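Local coordinates for chain length determinant protein (PDB 4E2H) that probably regulates the chain length of lipopolysaccharide O-antigen from the periplasmic side of the Shigella flexneri inner membrane, at residues Y28-Y36 / L118-G129. Numbering follows the deposited sequence.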
loop_
_atom_site.group_PDB
_atom_site.type_symbol
_atom_site.label_atom_id
_atom_site.label_comp_id
_atom_site.label_asym_id
_atom_site.label_seq_id
_atom_site.Cartn_x
_atom_site.Cartn_y
_atom_site.Cartn_z
ATOM N N TYR C 28 -2.304 -5.832 -13.981
ATOM C CA TYR C 28 -1.195 -5.909 -13.020
ATOM C C TYR C 28 -1.336 -4.851 -11.948
ATOM O O TYR C 28 -0.987 -5.060 -10.789
ATOM C CB TYR C 28 0.149 -5.718 -13.716
ATOM C CG TYR C 28 1.340 -5.820 -12.786
ATOM C CD1 TYR C 28 1.849 -7.059 -12.418
ATOM C CD2 TYR C 28 1.969 -4.680 -12.291
ATOM C CE1 TYR C 28 2.948 -7.165 -11.581
ATOM C CE2 TYR C 28 3.076 -4.775 -11.447
ATOM C CZ TYR C 28 3.558 -6.023 -11.096
ATOM O OH TYR C 28 4.652 -6.140 -10.264
ATOM N N ASN C 29 -1.816 -3.691 -12.359
ATOM C CA ASN C 29 -2.115 -2.647 -11.420
ATOM C C ASN C 29 -3.184 -3.125 -10.479
ATOM O O ASN C 29 -3.178 -2.798 -9.300
ATOM C CB ASN C 29 -2.658 -1.426 -12.129
ATOM C CG ASN C 29 -2.777 -0.271 -11.201
ATOM O OD1 ASN C 29 -2.080 -0.221 -10.183
ATOM N ND2 ASN C 29 -3.667 0.659 -11.513
ATOM N N ASN C 30 -4.136 -3.872 -11.021
ATOM C CA ASN C 30 -5.216 -4.388 -10.213
ATOM C C ASN C 30 -4.657 -5.234 -9.079
ATOM O O ASN C 30 -4.986 -5.008 -7.917
ATOM C CB ASN C 30 -6.158 -5.213 -11.071
ATOM C CG ASN C 30 -6.986 -6.162 -10.255
ATOM O OD1 ASN C 30 -7.857 -5.740 -9.480
ATOM N ND2 ASN C 30 -6.729 -7.464 -10.423
ATOM N N ALA C 31 -3.794 -6.190 -9.428
ATOM C CA ALA C 31 -3.186 -7.075 -8.441
ATOM C C ALA C 31 -2.597 -6.264 -7.306
ATOM O O ALA C 31 -2.987 -6.424 -6.155
ATOM C CB ALA C 31 -2.107 -7.931 -9.064
HETATM N N MSE C 32 -1.651 -5.389 -7.621
HETATM C CA MSE C 32 -0.973 -4.643 -6.561
HETATM C C MSE C 32 -1.917 -3.794 -5.702
HETATM O O MSE C 32 -1.582 -3.439 -4.558
HETATM C CB MSE C 32 0.145 -3.798 -7.140
HETATM C CG MSE C 32 1.130 -4.631 -7.900
HETATM SE SE MSE C 32 2.527 -5.309 -6.780
HETATM C CE MSE C 32 3.060 -6.821 -7.887
ATOM N N ASN C 33 -3.084 -3.460 -6.244
ATOM C CA ASN C 33 -4.087 -2.781 -5.439
ATOM C C ASN C 33 -4.756 -3.741 -4.435
ATOM O O ASN C 33 -4.982 -3.374 -3.280
ATOM C CB ASN C 33 -5.101 -2.032 -6.307
ATOM C CG ASN C 33 -4.746 -0.560 -6.474
ATOM O OD1 ASN C 33 -5.117 0.281 -5.645
ATOM N ND2 ASN C 33 -4.015 -0.241 -7.545
ATOM N N VAL C 34 -5.043 -4.973 -4.866
ATOM C CA VAL C 34 -5.442 -6.036 -3.945
ATOM C C VAL C 34 -4.418 -6.245 -2.828
ATOM O O VAL C 34 -4.697 -5.991 -1.654
ATOM C CB VAL C 34 -5.587 -7.379 -4.673
ATOM C CG1 VAL C 34 -5.839 -8.509 -3.661
ATOM C CG2 VAL C 34 -6.695 -7.303 -5.682
ATOM N N ILE C 35 -3.241 -6.731 -3.216
ATOM C CA ILE C 35 -2.137 -7.052 -2.310
ATOM C C ILE C 35 -1.785 -5.967 -1.257
ATOM O O ILE C 35 -1.605 -6.277 -0.080
ATOM C CB ILE C 35 -0.899 -7.455 -3.141
ATOM C CG1 ILE C 35 -1.161 -8.787 -3.846
ATOM C CG2 ILE C 35 0.358 -7.516 -2.285
ATOM C CD1 ILE C 35 -0.225 -9.054 -5.037
ATOM N N TYR C 36 -1.688 -4.710 -1.676
ATOM C CA TYR C 36 -1.380 -3.617 -0.758
ATOM C C TYR C 36 -2.584 -2.678 -0.637
ATOM O O TYR C 36 -3.405 -2.577 -1.551
ATOM C CB TYR C 36 -0.132 -2.877 -1.240
ATOM C CG TYR C 36 1.066 -3.793 -1.402
ATOM C CD1 TYR C 36 1.822 -4.169 -0.302
ATOM C CD2 TYR C 36 1.433 -4.297 -2.649
ATOM C CE1 TYR C 36 2.922 -5.008 -0.428
ATOM C CE2 TYR C 36 2.542 -5.143 -2.788
ATOM C CZ TYR C 36 3.278 -5.494 -1.664
ATOM O OH TYR C 36 4.375 -6.323 -1.759
ATOM N N LEU C 118 9.061 -11.367 -13.387
ATOM C CA LEU C 118 7.876 -10.715 -12.864
ATOM C C LEU C 118 6.925 -11.704 -12.199
ATOM O O LEU C 118 6.368 -11.420 -11.135
ATOM C CB LEU C 118 7.152 -9.943 -13.961
ATOM C CG LEU C 118 6.559 -8.586 -13.557
ATOM C CD1 LEU C 118 7.301 -7.977 -12.377
ATOM C CD2 LEU C 118 6.582 -7.622 -14.753
ATOM N N GLU C 119 6.732 -12.868 -12.804
ATOM C CA GLU C 119 5.807 -13.818 -12.208
ATOM C C GLU C 119 6.306 -14.333 -10.849
ATOM O O GLU C 119 5.507 -14.597 -9.953
ATOM C CB GLU C 119 5.445 -14.950 -13.178
ATOM C CG GLU C 119 4.798 -14.453 -14.478
ATOM C CD GLU C 119 3.750 -13.362 -14.256
ATOM O OE1 GLU C 119 2.959 -13.474 -13.295
ATOM O OE2 GLU C 119 3.720 -12.392 -15.046
ATOM N N LYS C 120 7.620 -14.446 -10.692
ATOM C CA LYS C 120 8.204 -14.818 -9.406
ATOM C C LYS C 120 8.002 -13.736 -8.344
ATOM O O LYS C 120 7.662 -14.033 -7.198
ATOM C CB LYS C 120 9.696 -15.117 -9.561
ATOM C CG LYS C 120 10.481 -15.030 -8.266
ATOM C CD LYS C 120 10.836 -16.421 -7.733
ATOM C CE LYS C 120 11.739 -16.352 -6.489
ATOM N NZ LYS C 120 10.971 -16.249 -5.200
ATOM N N ASP C 121 8.217 -12.482 -8.737
ATOM C CA ASP C 121 8.111 -11.342 -7.828
ATOM C C ASP C 121 6.665 -11.152 -7.406
ATOM O O ASP C 121 6.378 -10.592 -6.347
ATOM C CB ASP C 121 8.646 -10.077 -8.517
ATOM C CG ASP C 121 8.667 -8.858 -7.601
ATOM O OD1 ASP C 121 9.674 -8.665 -6.879
ATOM O OD2 ASP C 121 7.682 -8.081 -7.622
ATOM N N LEU C 122 5.752 -11.632 -8.243
ATOM C CA LEU C 122 4.340 -11.543 -7.927
ATOM C C LEU C 122 3.905 -12.561 -6.884
ATOM O O LEU C 122 3.053 -12.253 -6.068
ATOM C CB LEU C 122 3.484 -11.713 -9.162
ATOM C CG LEU C 122 2.027 -11.825 -8.722
ATOM C CD1 LEU C 122 1.314 -10.517 -8.978
ATOM C CD2 LEU C 122 1.348 -12.953 -9.470
ATOM N N LYS C 123 4.469 -13.769 -6.909
ATOM C CA LYS C 123 4.138 -14.743 -5.868
ATOM C C LYS C 123 4.755 -14.284 -4.554
ATOM O O LYS C 123 4.185 -14.483 -3.473
ATOM C CB LYS C 123 4.577 -16.163 -6.232
ATOM C CG LYS C 123 6.026 -16.504 -5.894
ATOM C CD LYS C 123 6.401 -17.933 -6.351
ATOM C CE LYS C 123 7.875 -18.000 -6.814
ATOM N NZ LYS C 123 8.222 -19.258 -7.562
ATOM N N ASP C 124 5.917 -13.647 -4.652
ATOM C CA ASP C 124 6.563 -13.058 -3.484
ATOM C C ASP C 124 5.608 -12.050 -2.862
ATOM O O ASP C 124 5.173 -12.219 -1.738
ATOM C CB ASP C 124 7.861 -12.344 -3.878
ATOM C CG ASP C 124 8.946 -13.297 -4.395
ATOM O OD1 ASP C 124 8.791 -14.537 -4.262
ATOM O OD2 ASP C 124 9.972 -12.790 -4.920
ATOM N N ASN C 125 5.287 -11.005 -3.614
ATOM C CA ASN C 125 4.387 -9.941 -3.178
ATOM C C ASN C 125 3.128 -10.481 -2.512
ATOM O O ASN C 125 2.663 -9.933 -1.505
ATOM C CB ASN C 125 3.965 -9.069 -4.377
ATOM C CG ASN C 125 4.918 -7.920 -4.648
ATOM O OD1 ASN C 125 4.604 -6.760 -4.377
ATOM N ND2 ASN C 125 6.076 -8.234 -5.215
ATOM N N ILE C 126 2.569 -11.538 -3.107
ATOM C CA ILE C 126 1.359 -12.181 -2.595
ATOM C C ILE C 126 1.641 -12.756 -1.222
ATOM O O ILE C 126 0.984 -12.407 -0.246
ATOM C CB ILE C 126 0.890 -13.336 -3.493
ATOM C CG1 ILE C 126 0.371 -12.800 -4.819
ATOM C CG2 ILE C 126 -0.212 -14.121 -2.810
ATOM C CD1 ILE C 126 0.016 -13.888 -5.789
ATOM N N ALA C 127 2.631 -13.637 -1.162
ATOM C CA ALA C 127 3.029 -14.238 0.085
ATOM C C ALA C 127 3.145 -13.180 1.169
ATOM O O ALA C 127 2.654 -13.388 2.278
ATOM C CB ALA C 127 4.336 -14.984 -0.081
ATOM N N LEU C 128 3.762 -12.040 0.853
ATOM C CA LEU C 128 4.017 -11.000 1.870
ATOM C C LEU C 128 2.790 -10.127 2.189
ATOM O O LEU C 128 2.626 -9.667 3.323
ATOM C CB LEU C 128 5.228 -10.122 1.500
ATOM C CG LEU C 128 5.498 -8.839 2.299
ATOM C CD1 LEU C 128 6.606 -9.040 3.345
ATOM C CD2 LEU C 128 5.883 -7.705 1.346
ATOM N N GLY C 129 1.924 -9.900 1.208
ATOM C CA GLY C 129 0.696 -9.196 1.499
ATOM C C GLY C 129 -0.194 -10.129 2.302
ATOM O O GLY C 129 -1.084 -9.699 3.042
#
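Ile35 fills the hollow at the C-terminal end of this helix pair, lying between Asn125, Ile126 and Gly129. Its branches divide the work: CG2, anti to the backbone N, sits 3.4 Å from Asn125 O, while CD1 reaches the flank of Ile126 at CG1 (3.8 Å), the two side chains crossing nearly at right angles. With no side chain on Gly129, the backbones close in, and the CA atoms of Ile35 and Gly129 are 5.2 Å apart, against a wider spacing at Ala31 and Leu122. The segment axes run in the same direction, inclined by 23°, and approach to 10.2 Å. In the wider part, Leu122 is the bump: its CD1 packs among Ala31 CB, selenomethionine Met32 CE (4.2 Å) and Ile35 CD1. Farther toward the N-terminal end, Tyr28 leans across Leu118, its OH 3.9 Å from CD1.

The polar element is Asn125. Its carboxamide oxygen OD1 accepts from Tyr36 OH at 2.7 Å, with the amide and ring planes almost perpendicular (89°); the hydroxyl lies well above the carbonyl plane. Met32, bent at chi2 (-88°), brings SE within 3.5 Å of the same OD1. The opposite branch, ND2, donates to Asp121 O one turn back, which fixes the flip of the amide.

The arrangement is near-parallel packing of the short helix 26-35 along the long helix 97-164 of the elongated periplasmic domain, set at a subunit boundary: Val22 and Val43 of a second subunit pack on Asn125 and Tyr36, respectively. Chemically, a mostly apolar interface carries one buried amide whose oxygen and nitrogen both have bonding partners, so the tyrosine-asparagine bond probably adds directional specificity to otherwise shape-based packing.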